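Long-range contacts in scavenger receptor with C-type lectin type I (PDB 2OX8), which binds the leukocyte cell-surface glycan Lewis(x) through its C-type lectin carbohydrate-recognition domain: residues S37-F42 with I127-R132; V41-R46 with W75-G80; G58-W63 with V123-C128. One frame throughout, in Å; residues are numbered along the deposited sequence.

Contact 1 of 3, residues S37-F42 with I127-R132; sequences SSHLVF and ICEKDR. With ZN (zinc ion), chain F; ZN (zinc ion), chain G.
Glu129 reaches Phe42 by holding CG anti to its backbone N (chi1 172°) and extending the chain beyond it, whereas His39 turns its ring inward between its own N and carbonyl carbon (chi1 49°), bringing CE1 within 3.2 Å of Glu129 OE1. The two carboxylate oxygens divide their work. Glu129 OE2 binds a zinc ion at 1.9 Å, and OE1 accepts the Phe42 N-H over 2.8 Å from above the carboxylate plane. Phe42 O is a ligand of the same ion, at 2.1 Å, and Glu48 from helix 46-55 also binds it. The His39 ring stacks on that of Phe42 and is fixed in rotation by ND1, which donates to Leu40 O over 2.8 Å in the ring plane. Beneath these groups runs a short antiparallel pairing, with Glu129 N on His39 O at 2.9 Å. Past its end Val41 N donates to Ile127 O, and Val41 CB packs on Ile127 CG2 at 3.7 Å. Cys128 ties the same strand to helix 26-35 through its disulfide with Cys33. With the Phe42 N-H on OE1 and Phe42 O sharing the zinc ion with OE2, the ion probably stabilises the negative charge of Glu129 while holding the loop start against the last strand.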
loop_
_atom_site.group_PDB
_atom_site.type_symbol
_atom_site.label_atom_id
_atom_site.label_comp_id
_atom_site.label_asym_id
_atom_site.label_seq_id
_atom_site.Cartn_x
_atom_site.Cartn_y
_atom_site.Cartn_z
ATOM N N SER A 37 -2.876 -13.965 -7.596
ATOM C CA SER A 37 -4.286 -13.950 -7.210
ATOM C C SER A 37 -4.551 -13.050 -6.016
ATOM O O SER A 37 -5.412 -13.350 -5.185
ATOM C CB SER A 37 -4.781 -15.361 -6.888
ATOM O OG SER A 37 -5.386 -15.954 -8.025
ATOM N N SER A 38 -3.805 -11.952 -5.942
ATOM C CA SER A 38 -3.946 -10.983 -4.871
ATOM C C SER A 38 -3.811 -9.549 -5.421
ATOM O O SER A 38 -3.842 -9.309 -6.630
ATOM C CB SER A 38 -2.883 -11.248 -3.789
ATOM O OG SER A 38 -1.582 -10.959 -4.268
ATOM N N HIS A 39 -3.647 -8.588 -4.528
ATOM C CA HIS A 39 -3.538 -7.211 -4.952
ATOM C C HIS A 39 -2.776 -6.467 -3.891
ATOM O O HIS A 39 -2.720 -6.915 -2.744
ATOM C CB HIS A 39 -4.933 -6.605 -5.066
ATOM C CG HIS A 39 -5.788 -6.860 -3.864
ATOM N ND1 HIS A 39 -5.570 -6.241 -2.650
ATOM C CD2 HIS A 39 -6.822 -7.717 -3.673
ATOM C CE1 HIS A 39 -6.431 -6.705 -1.762
ATOM N NE2 HIS A 39 -7.201 -7.604 -2.358
ATOM N N LEU A 40 -2.187 -5.336 -4.271
ATOM C CA LEU A 40 -1.477 -4.533 -3.309
ATOM C C LEU A 40 -2.466 -4.361 -2.134
ATOM O O LEU A 40 -3.678 -4.140 -2.325
ATOM C CB LEU A 40 -1.059 -3.209 -3.960
ATOM C CG LEU A 40 0.184 -3.327 -4.886
ATOM C CD1 LEU A 40 0.282 -2.132 -5.820
ATOM C CD2 LEU A 40 1.460 -3.446 -4.027
ATOM N N VAL A 41 -1.931 -4.524 -0.928
ATOM C CA VAL A 41 -2.676 -4.471 0.316
ATOM C C VAL A 41 -3.631 -3.281 0.508
ATOM O O VAL A 41 -3.347 -2.163 0.075
ATOM C CB VAL A 41 -1.673 -4.529 1.498
ATOM C CG1 VAL A 41 -0.866 -3.246 1.554
ATOM C CG2 VAL A 41 -2.379 -4.769 2.790
ATOM N N PHE A 42 -4.773 -3.550 1.141
ATOM C CA PHE A 42 -5.769 -2.525 1.473
ATOM C C PHE A 42 -5.708 -2.505 2.994
ATOM O O PHE A 42 -5.681 -3.567 3.630
ATOM C CB PHE A 42 -7.196 -2.934 1.083
ATOM C CG PHE A 42 -7.419 -3.086 -0.383
ATOM C CD1 PHE A 42 -8.437 -3.900 -0.847
ATOM C CD2 PHE A 42 -6.599 -2.446 -1.308
ATOM C CE1 PHE A 42 -8.638 -4.090 -2.220
ATOM C CE2 PHE A 42 -6.790 -2.625 -2.680
ATOM C CZ PHE A 42 -7.813 -3.454 -3.133
ATOM N N ILE A 127 3.547 -4.823 -0.631
ATOM C CA ILE A 127 2.808 -5.803 0.147
ATOM C C ILE A 127 1.618 -6.333 -0.655
ATOM O O ILE A 127 0.807 -5.562 -1.174
ATOM C CB ILE A 127 2.291 -5.175 1.477
ATOM C CG1 ILE A 127 3.469 -4.661 2.301
ATOM C CG2 ILE A 127 1.506 -6.207 2.283
ATOM C CD1 ILE A 127 3.061 -4.017 3.633
ATOM N N CYS A 128 1.528 -7.647 -0.771
ATOM C CA CYS A 128 0.421 -8.265 -1.479
ATOM C C CYS A 128 -0.539 -8.841 -0.436
ATOM O O CYS A 128 -0.132 -9.273 0.652
ATOM C CB CYS A 128 0.914 -9.372 -2.401
ATOM S SG CYS A 128 1.900 -8.833 -3.836
ATOM N N GLU A 129 -1.816 -8.863 -0.777
ATOM C CA GLU A 129 -2.826 -9.325 0.144
ATOM C C GLU A 129 -3.920 -10.094 -0.600
ATOM O O GLU A 129 -4.184 -9.828 -1.777
ATOM C CB GLU A 129 -3.411 -8.098 0.853
ATOM C CG GLU A 129 -4.628 -8.334 1.745
ATOM C CD GLU A 129 -5.292 -7.030 2.196
ATOM O OE1 GLU A 129 -5.691 -6.234 1.324
ATOM O OE2 GLU A 129 -5.425 -6.799 3.413
ATOM N N LYS A 130 -4.518 -11.066 0.082
ATOM C CA LYS A 130 -5.625 -11.839 -0.478
ATOM C C LYS A 130 -6.395 -12.484 0.671
ATOM O O LYS A 130 -5.802 -13.003 1.611
ATOM C CB LYS A 130 -5.143 -12.902 -1.464
ATOM C CG LYS A 130 -4.164 -13.913 -0.910
ATOM C CD LYS A 130 -3.816 -14.935 -1.991
ATOM C CE LYS A 130 -2.541 -15.713 -1.679
ATOM N NZ LYS A 130 -2.123 -16.455 -2.908
ATOM N N ASP A 131 -7.719 -12.413 0.593
ATOM C CA ASP A 131 -8.601 -12.958 1.613
ATOM C C ASP A 131 -8.981 -14.400 1.246
ATOM O O ASP A 131 -9.499 -14.654 0.168
ATOM C CB ASP A 131 -9.846 -12.048 1.714
ATOM C CG ASP A 131 -10.967 -12.653 2.541
ATOM O OD1 ASP A 131 -11.446 -13.754 2.210
ATOM O OD2 ASP A 131 -11.394 -12.023 3.518
ATOM N N ARG A 132 -8.712 -15.345 2.142
ATOM C CA ARG A 132 -9.044 -16.744 1.885
ATOM C C ARG A 132 -10.539 -16.933 1.717
ATOM O O ARG A 132 -11.308 -16.078 2.206
ATOM C CB ARG A 132 -8.554 -17.634 3.029
ATOM C CG ARG A 132 -7.056 -17.587 3.239
ATOM C CD ARG A 132 -6.585 -18.725 4.131
ATOM N NE ARG A 132 -6.928 -18.543 5.540
ATOM C CZ ARG A 132 -6.446 -17.569 6.308
ATOM N NH1 ARG A 132 -5.598 -16.671 5.813
ATOM N NH2 ARG A 132 -6.797 -17.499 7.582
HETATM ZN ZN ZN F . -6.400 -5.443 4.235
HETATM ZN ZN ZN G . -12.445 -11.691 4.942
#

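Contact 2 of 3, residues V41-R46 with W75-G80; sequences VFINTR and WKWLDG. With ZN (zinc ion), chain F.
Phe42 and Trp77 join the loop between strand 39-40 and helix 46-55 to the short strand 76-77 and the turn that follows it. Each aromatic residue lays an aliphatic carbon on the other's ring. Phe42 CA sits 3.9 Å from the centroid of the six-membered ring of Trp77, and Trp77 CB sits 4.0 Å from the centroid of the Phe42 ring, over the face opposite the one taken by His39. These are two CH-pi contacts made in return for one another, the two side chains running antiparallel to each other, and the rings themselves meet obliquely, their planes at 49°. The loop backbone continues across the indole: Ile43 N lies over the same face as Phe42 CA, and Ile43 O approaches Trp77 CZ2 to 3.2 Å. Trp77 belongs to the WxWxDG sequence common in C-type lectin domains, here shaped as a type I turn from Trp77 to Gly80 closed by Gly80 N on Trp77 O at 2.7 Å. That turn wraps the far rim of the Phe42 ring, where CE2 touches Leu78 CB at 3.8 Å and CE1 meets Asp79 CB. Trp77 also meets Trp115 of strand 115-118 edge-to-face. Toward the surface the contact becomes polar: one water accepts a weak bond from Asn44 ND2 and donates to Asp79 OD2 at 3.2 Å. Asn44 N donates to Glu48 OE2, Glu48 is a zinc ligand together with Phe42 O, and Thr45 caps the helix that carries Glu48.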
loop_
_atom_site.group_PDB
_atom_site.type_symbol
_atom_site.label_atom_id
_atom_site.label_comp_id
_atom_site.label_asym_id
_atom_site.label_seq_id
_atom_site.Cartn_x
_atom_site.Cartn_y
_atom_site.Cartn_z
ATOM N N VAL A 41 -1.931 -4.524 -0.928
ATOM C CA VAL A 41 -2.676 -4.471 0.316
ATOM C C VAL A 41 -3.631 -3.281 0.508
ATOM O O VAL A 41 -3.347 -2.163 0.075
ATOM C CB VAL A 41 -1.673 -4.529 1.498
ATOM C CG1 VAL A 41 -0.866 -3.246 1.554
ATOM C CG2 VAL A 41 -2.379 -4.769 2.790
ATOM N N PHE A 42 -4.773 -3.550 1.141
ATOM C CA PHE A 42 -5.769 -2.525 1.473
ATOM C C PHE A 42 -5.708 -2.505 2.994
ATOM O O PHE A 42 -5.681 -3.567 3.630
ATOM C CB PHE A 42 -7.196 -2.934 1.083
ATOM C CG PHE A 42 -7.419 -3.086 -0.383
ATOM C CD1 PHE A 42 -8.437 -3.900 -0.847
ATOM C CD2 PHE A 42 -6.599 -2.446 -1.308
ATOM C CE1 PHE A 42 -8.638 -4.090 -2.220
ATOM C CE2 PHE A 42 -6.790 -2.625 -2.680
ATOM C CZ PHE A 42 -7.813 -3.454 -3.133
ATOM N N ILE A 43 -5.665 -1.317 3.586
ATOM C CA ILE A 43 -5.620 -1.219 5.046
ATOM C C ILE A 43 -6.912 -0.551 5.513
ATOM O O ILE A 43 -7.074 0.662 5.373
ATOM C CB ILE A 43 -4.393 -0.419 5.486
ATOM C CG1 ILE A 43 -3.135 -1.182 5.065
ATOM C CG2 ILE A 43 -4.430 -0.185 6.988
ATOM C CD1 ILE A 43 -1.912 -0.337 4.990
ATOM N N ASN A 44 -7.831 -1.344 6.060
ATOM C CA ASN A 44 -9.111 -0.804 6.466
ATOM C C ASN A 44 -9.477 -0.676 7.941
ATOM O O ASN A 44 -10.626 -0.398 8.267
ATOM C CB ASN A 44 -10.205 -1.564 5.740
ATOM C CG ASN A 44 -10.214 -1.263 4.268
ATOM O OD1 ASN A 44 -10.353 -0.113 3.868
ATOM N ND2 ASN A 44 -10.055 -2.295 3.448
ATOM N N THR A 45 -8.512 -0.853 8.828
ATOM C CA THR A 45 -8.773 -0.738 10.246
ATOM C C THR A 45 -7.458 -0.458 10.912
ATOM O O THR A 45 -6.412 -0.821 10.385
ATOM C CB THR A 45 -9.333 -2.052 10.827
ATOM O OG1 THR A 45 -8.436 -3.132 10.519
ATOM C CG2 THR A 45 -10.708 -2.351 10.246
ATOM N N ARG A 46 -7.501 0.187 12.066
ATOM C CA ARG A 46 -6.279 0.489 12.792
ATOM C C ARG A 46 -5.591 -0.791 13.227
ATOM O O ARG A 46 -4.367 -0.883 13.160
ATOM C CB ARG A 46 -6.577 1.358 14.021
ATOM C CG ARG A 46 -7.735 0.879 14.883
ATOM C CD ARG A 46 -7.718 1.550 16.257
ATOM N NE ARG A 46 -8.804 1.087 17.124
ATOM C CZ ARG A 46 -10.057 1.528 17.054
ATOM N NH1 ARG A 46 -10.389 2.448 16.156
ATOM N NH2 ARG A 46 -10.976 1.055 17.889
ATOM N N TRP A 75 -8.587 9.743 -3.621
ATOM C CA TRP A 75 -7.856 8.525 -3.277
ATOM C C TRP A 75 -8.750 7.345 -2.997
ATOM O O TRP A 75 -9.701 7.443 -2.221
ATOM C CB TRP A 75 -6.896 8.780 -2.092
ATOM C CG TRP A 75 -5.791 9.719 -2.488
ATOM C CD1 TRP A 75 -5.920 11.056 -2.758
ATOM C CD2 TRP A 75 -4.457 9.362 -2.892
ATOM N NE1 TRP A 75 -4.769 11.541 -3.325
ATOM C CE2 TRP A 75 -3.853 10.529 -3.418
ATOM C CE3 TRP A 75 -3.719 8.169 -2.866
ATOM C CZ2 TRP A 75 -2.550 10.540 -3.918
ATOM C CZ3 TRP A 75 -2.417 8.180 -3.364
ATOM C CH2 TRP A 75 -1.847 9.361 -3.884
ATOM N N LYS A 76 -8.429 6.228 -3.645
ATOM C CA LYS A 76 -9.191 4.993 -3.505
ATOM C C LYS A 76 -8.319 3.747 -3.511
ATOM O O LYS A 76 -7.221 3.727 -4.075
ATOM C CB LYS A 76 -10.191 4.850 -4.654
ATOM C CG LYS A 76 -11.292 5.883 -4.729
ATOM C CD LYS A 76 -12.098 5.616 -5.983
ATOM C CE LYS A 76 -13.134 6.687 -6.267
ATOM N NZ LYS A 76 -13.554 6.584 -7.697
ATOM N N TRP A 77 -8.830 2.696 -2.883
ATOM C CA TRP A 77 -8.142 1.421 -2.846
ATOM C C TRP A 77 -8.434 0.809 -4.211
ATOM O O TRP A 77 -9.476 1.112 -4.795
ATOM C CB TRP A 77 -8.726 0.553 -1.743
ATOM C CG TRP A 77 -8.474 1.073 -0.378
ATOM C CD1 TRP A 77 -9.402 1.521 0.510
ATOM C CD2 TRP A 77 -7.207 1.148 0.291
ATOM N NE1 TRP A 77 -8.796 1.866 1.697
ATOM C CE2 TRP A 77 -7.449 1.648 1.588
ATOM C CE3 TRP A 77 -5.892 0.837 -0.081
ATOM C CZ2 TRP A 77 -6.429 1.847 2.518
ATOM C CZ3 TRP A 77 -4.874 1.037 0.848
ATOM C CH2 TRP A 77 -5.151 1.538 2.131
ATOM N N LEU A 78 -7.543 -0.038 -4.722
ATOM C CA LEU A 78 -7.741 -0.642 -6.043
ATOM C C LEU A 78 -9.121 -1.296 -6.285
ATOM O O LEU A 78 -9.427 -1.695 -7.405
ATOM C CB LEU A 78 -6.650 -1.684 -6.319
ATOM C CG LEU A 78 -5.206 -1.204 -6.290
ATOM C CD1 LEU A 78 -4.277 -2.401 -6.313
ATOM C CD2 LEU A 78 -4.939 -0.274 -7.446
ATOM N N ASP A 79 -9.935 -1.424 -5.244
ATOM C CA ASP A 79 -11.263 -2.016 -5.377
ATOM C C ASP A 79 -12.334 -0.937 -5.561
ATOM O O ASP A 79 -13.526 -1.230 -5.483
ATOM C CB ASP A 79 -11.609 -2.817 -4.127
ATOM C CG ASP A 79 -11.914 -1.924 -2.928
ATOM O OD1 ASP A 79 -11.804 -0.681 -3.065
ATOM O OD2 ASP A 79 -12.264 -2.466 -1.848
ATOM N N GLY A 80 -11.898 0.304 -5.787
ATOM C CA GLY A 80 -12.825 1.418 -5.943
ATOM C C GLY A 80 -13.111 2.183 -4.649
ATOM O O GLY A 80 -13.129 3.403 -4.645
HETATM ZN ZN ZN F . -6.400 -5.443 4.235
HETATM O O HOH W 1 -11.574 -2.567 1.287
#

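Contact 3 of 3, residues G58-W63 with V123-C128; sequences GRESHW and VNNFIC. With ZN (zinc ion), chain I.
His62 and Asn125 pair side by side in parallel strands, as do Trp63 and Phe126, and the backbone bonds follow that register. Asn125 N donates to Ser61 O over 3.3 Å, and Asn125 O receives the Trp63 N-H on a lone pair at 2.8 Å. The same oxygen takes a CA-H...O contact from His62 CA at 3.0 Å.

CH-pi contacts come next. Asn125 CB lies over one face of the His62 ring, 3.7 Å from its centroid, and Asn124 CB lies over the five-membered ring of Trp63 at 3.9 Å. With CG anti to the carbonyl carbon (chi1 -65°), the Asn124 amide stands steeply on the indole, its plane 76° from that of the ring, and puts OD1 3.3 Å from Trp63 CZ2. Polar ends are served by neighbours: Trp63 NE1 donates to Glu24 O, and Asn125 OD1 bonds Lys23. Apolar contact is made by Trp63 CB on Phe126 CB at 3.9 Å and by His62 leaning on Ile127 CG1.

Metal binding occupies the outer end. A zinc ion is held by His62 NE2, Glu60 OE1 and two waters, while Glu60 CB rests against Asn125 OD1.

Trp63 opens the WIGL sequence characteristic of C-type lectin domains, and here its strand 62-67 runs parallel to strand 125-131, joining the C-terminal strand to the rest of the mixed sheet.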
loop_
_atom_site.group_PDB
_atom_site.type_symbol
_atom_site.label_atom_id
_atom_site.label_comp_id
_atom_site.label_asym_id
_atom_site.label_seq_id
_atom_site.Cartn_x
_atom_site.Cartn_y
_atom_site.Cartn_z
ATOM N N GLY A 58 12.434 -4.811 8.058
ATOM C CA GLY A 58 13.278 -3.984 7.219
ATOM C C GLY A 58 12.699 -2.580 7.233
ATOM O O GLY A 58 11.494 -2.409 7.420
ATOM N N ARG A 59 13.546 -1.572 7.045
ATOM C CA ARG A 59 13.095 -0.186 7.048
ATOM C C ARG A 59 12.700 0.331 5.664
ATOM O O ARG A 59 12.487 1.528 5.466
ATOM C CB ARG A 59 14.173 0.709 7.651
ATOM C CG ARG A 59 13.993 0.943 9.134
ATOM C CD ARG A 59 14.825 0.004 9.982
ATOM N NE ARG A 59 14.539 0.150 11.414
ATOM C CZ ARG A 59 14.459 1.310 12.061
ATOM N NH1 ARG A 59 14.634 2.460 11.428
ATOM N NH2 ARG A 59 14.202 1.321 13.357
ATOM N N GLU A 60 12.586 -0.583 4.711
ATOM C CA GLU A 60 12.209 -0.223 3.356
ATOM C C GLU A 60 10.752 0.252 3.299
ATOM O O GLU A 60 9.898 -0.198 4.065
ATOM C CB GLU A 60 12.416 -1.429 2.424
ATOM C CG GLU A 60 13.023 -2.691 3.106
ATOM C CD GLU A 60 11.977 -3.758 3.460
ATOM O OE1 GLU A 60 10.970 -3.408 4.095
ATOM O OE2 GLU A 60 12.152 -4.947 3.108
ATOM N N SER A 61 10.476 1.183 2.399
ATOM C CA SER A 61 9.126 1.704 2.210
ATOM C C SER A 61 8.384 0.673 1.332
ATOM O O SER A 61 8.997 0.068 0.452
ATOM C CB SER A 61 9.215 3.054 1.493
ATOM O OG SER A 61 8.048 3.824 1.669
ATOM N N HIS A 62 7.087 0.468 1.570
ATOM C CA HIS A 62 6.298 -0.498 0.789
ATOM C C HIS A 62 5.074 0.114 0.110
ATOM O O HIS A 62 4.382 0.924 0.716
ATOM C CB HIS A 62 5.809 -1.634 1.697
ATOM C CG HIS A 62 6.904 -2.497 2.237
ATOM N ND1 HIS A 62 7.169 -3.756 1.739
ATOM C CD2 HIS A 62 7.819 -2.272 3.207
ATOM C CE1 HIS A 62 8.204 -4.269 2.381
ATOM N NE2 HIS A 62 8.617 -3.388 3.278
ATOM N N TRP A 63 4.793 -0.283 -1.133
ATOM C CA TRP A 63 3.609 0.223 -1.850
ATOM C C TRP A 63 2.348 -0.384 -1.240
ATOM O O TRP A 63 2.361 -1.526 -0.794
ATOM C CB TRP A 63 3.577 -0.213 -3.315
ATOM C CG TRP A 63 4.553 0.361 -4.251
ATOM C CD1 TRP A 63 5.479 -0.326 -4.963
ATOM C CD2 TRP A 63 4.679 1.735 -4.640
ATOM N NE1 TRP A 63 6.182 0.526 -5.775
ATOM C CE2 TRP A 63 5.713 1.799 -5.598
ATOM C CE3 TRP A 63 4.012 2.921 -4.274
ATOM C CZ2 TRP A 63 6.109 2.999 -6.201
ATOM C CZ3 TRP A 63 4.400 4.107 -4.872
ATOM C CH2 TRP A 63 5.447 4.137 -5.830
ATOM N N VAL A 123 10.887 3.022 -7.572
ATOM C CA VAL A 123 10.960 1.633 -7.147
ATOM C C VAL A 123 10.850 1.491 -5.629
ATOM O O VAL A 123 11.443 2.260 -4.879
ATOM C CB VAL A 123 12.275 0.981 -7.656
ATOM C CG1 VAL A 123 12.276 -0.494 -7.363
ATOM C CG2 VAL A 123 12.413 1.193 -9.151
ATOM N N ASN A 124 10.059 0.517 -5.189
ATOM C CA ASN A 124 9.862 0.252 -3.771
ATOM C C ASN A 124 9.468 -1.194 -3.583
ATOM O O ASN A 124 9.147 -1.895 -4.540
ATOM C CB ASN A 124 8.731 1.101 -3.172
ATOM C CG ASN A 124 9.034 2.583 -3.173
ATOM O OD1 ASN A 124 8.697 3.289 -4.125
ATOM N ND2 ASN A 124 9.668 3.067 -2.107
ATOM N N ASN A 125 9.494 -1.627 -2.327
ATOM C CA ASN A 125 9.093 -2.968 -1.967
ATOM C C ASN A 125 7.585 -2.836 -1.897
ATOM O O ASN A 125 7.066 -1.717 -1.862
ATOM C CB ASN A 125 9.666 -3.349 -0.603
ATOM C CG ASN A 125 11.193 -3.379 -0.596
ATOM O OD1 ASN A 125 11.849 -2.338 -0.620
ATOM N ND2 ASN A 125 11.760 -4.574 -0.579
ATOM N N PHE A 126 6.878 -3.957 -1.865
ATOM C CA PHE A 126 5.429 -3.907 -1.835
ATOM C C PHE A 126 4.795 -5.039 -1.037
ATOM O O PHE A 126 5.411 -6.078 -0.799
ATOM C CB PHE A 126 4.904 -3.918 -3.274
ATOM C CG PHE A 126 5.365 -5.101 -4.075
ATOM C CD1 PHE A 126 4.653 -6.282 -4.059
ATOM C CD2 PHE A 126 6.558 -5.046 -4.792
ATOM C CE1 PHE A 126 5.116 -7.398 -4.736
ATOM C CE2 PHE A 126 7.032 -6.161 -5.475
ATOM C CZ PHE A 126 6.308 -7.342 -5.445
ATOM N N ILE A 127 3.547 -4.823 -0.631
ATOM C CA ILE A 127 2.808 -5.803 0.147
ATOM C C ILE A 127 1.618 -6.333 -0.655
ATOM O O ILE A 127 0.807 -5.562 -1.174
ATOM C CB ILE A 127 2.291 -5.175 1.477
ATOM C CG1 ILE A 127 3.469 -4.661 2.301
ATOM C CG2 ILE A 127 1.506 -6.207 2.283
ATOM C CD1 ILE A 127 3.061 -4.017 3.633
ATOM N N CYS A 128 1.528 -7.647 -0.771
ATOM C CA CYS A 128 0.421 -8.265 -1.479
ATOM C C CYS A 128 -0.539 -8.841 -0.436
ATOM O O CYS A 128 -0.132 -9.273 0.652
ATOM C CB CYS A 128 0.914 -9.372 -2.401
ATOM S SG CYS A 128 1.900 -8.833 -3.836
HETATM ZN ZN ZN I . 9.672 -4.386 4.721
HETATM O O HOH W 2 9.890 -2.086 5.522
HETATM O O HOH W 3 9.352 -6.480 5.815
#

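Strand 125-131 serves both contact 1 and contact 3: strand 39-40 pairs antiparallel with it and strand 62-67 parallel, and Leu40 CD2 of contact 1 packs on Phe126 CB of contact 3 at 3.6 Å. Contact 2 continues from the same stretch of chain as contact 1, sharing Val41 and Phe42, and is partly buried, with an exposed, water-bridged rim, where the other two are mostly buried. Their chemistry differs accordingly. Contacts 1 and 3 combine sheet hydrogen bonds with zinc ligands, whereas contact 2 has no clear direct hydrogen bond between its segments and relies on aromatic packing. Contacts 1 and 2 share the zinc ion bound by Phe42 O; Asp131 of contact 1 binds a second and contact 3 holds a third.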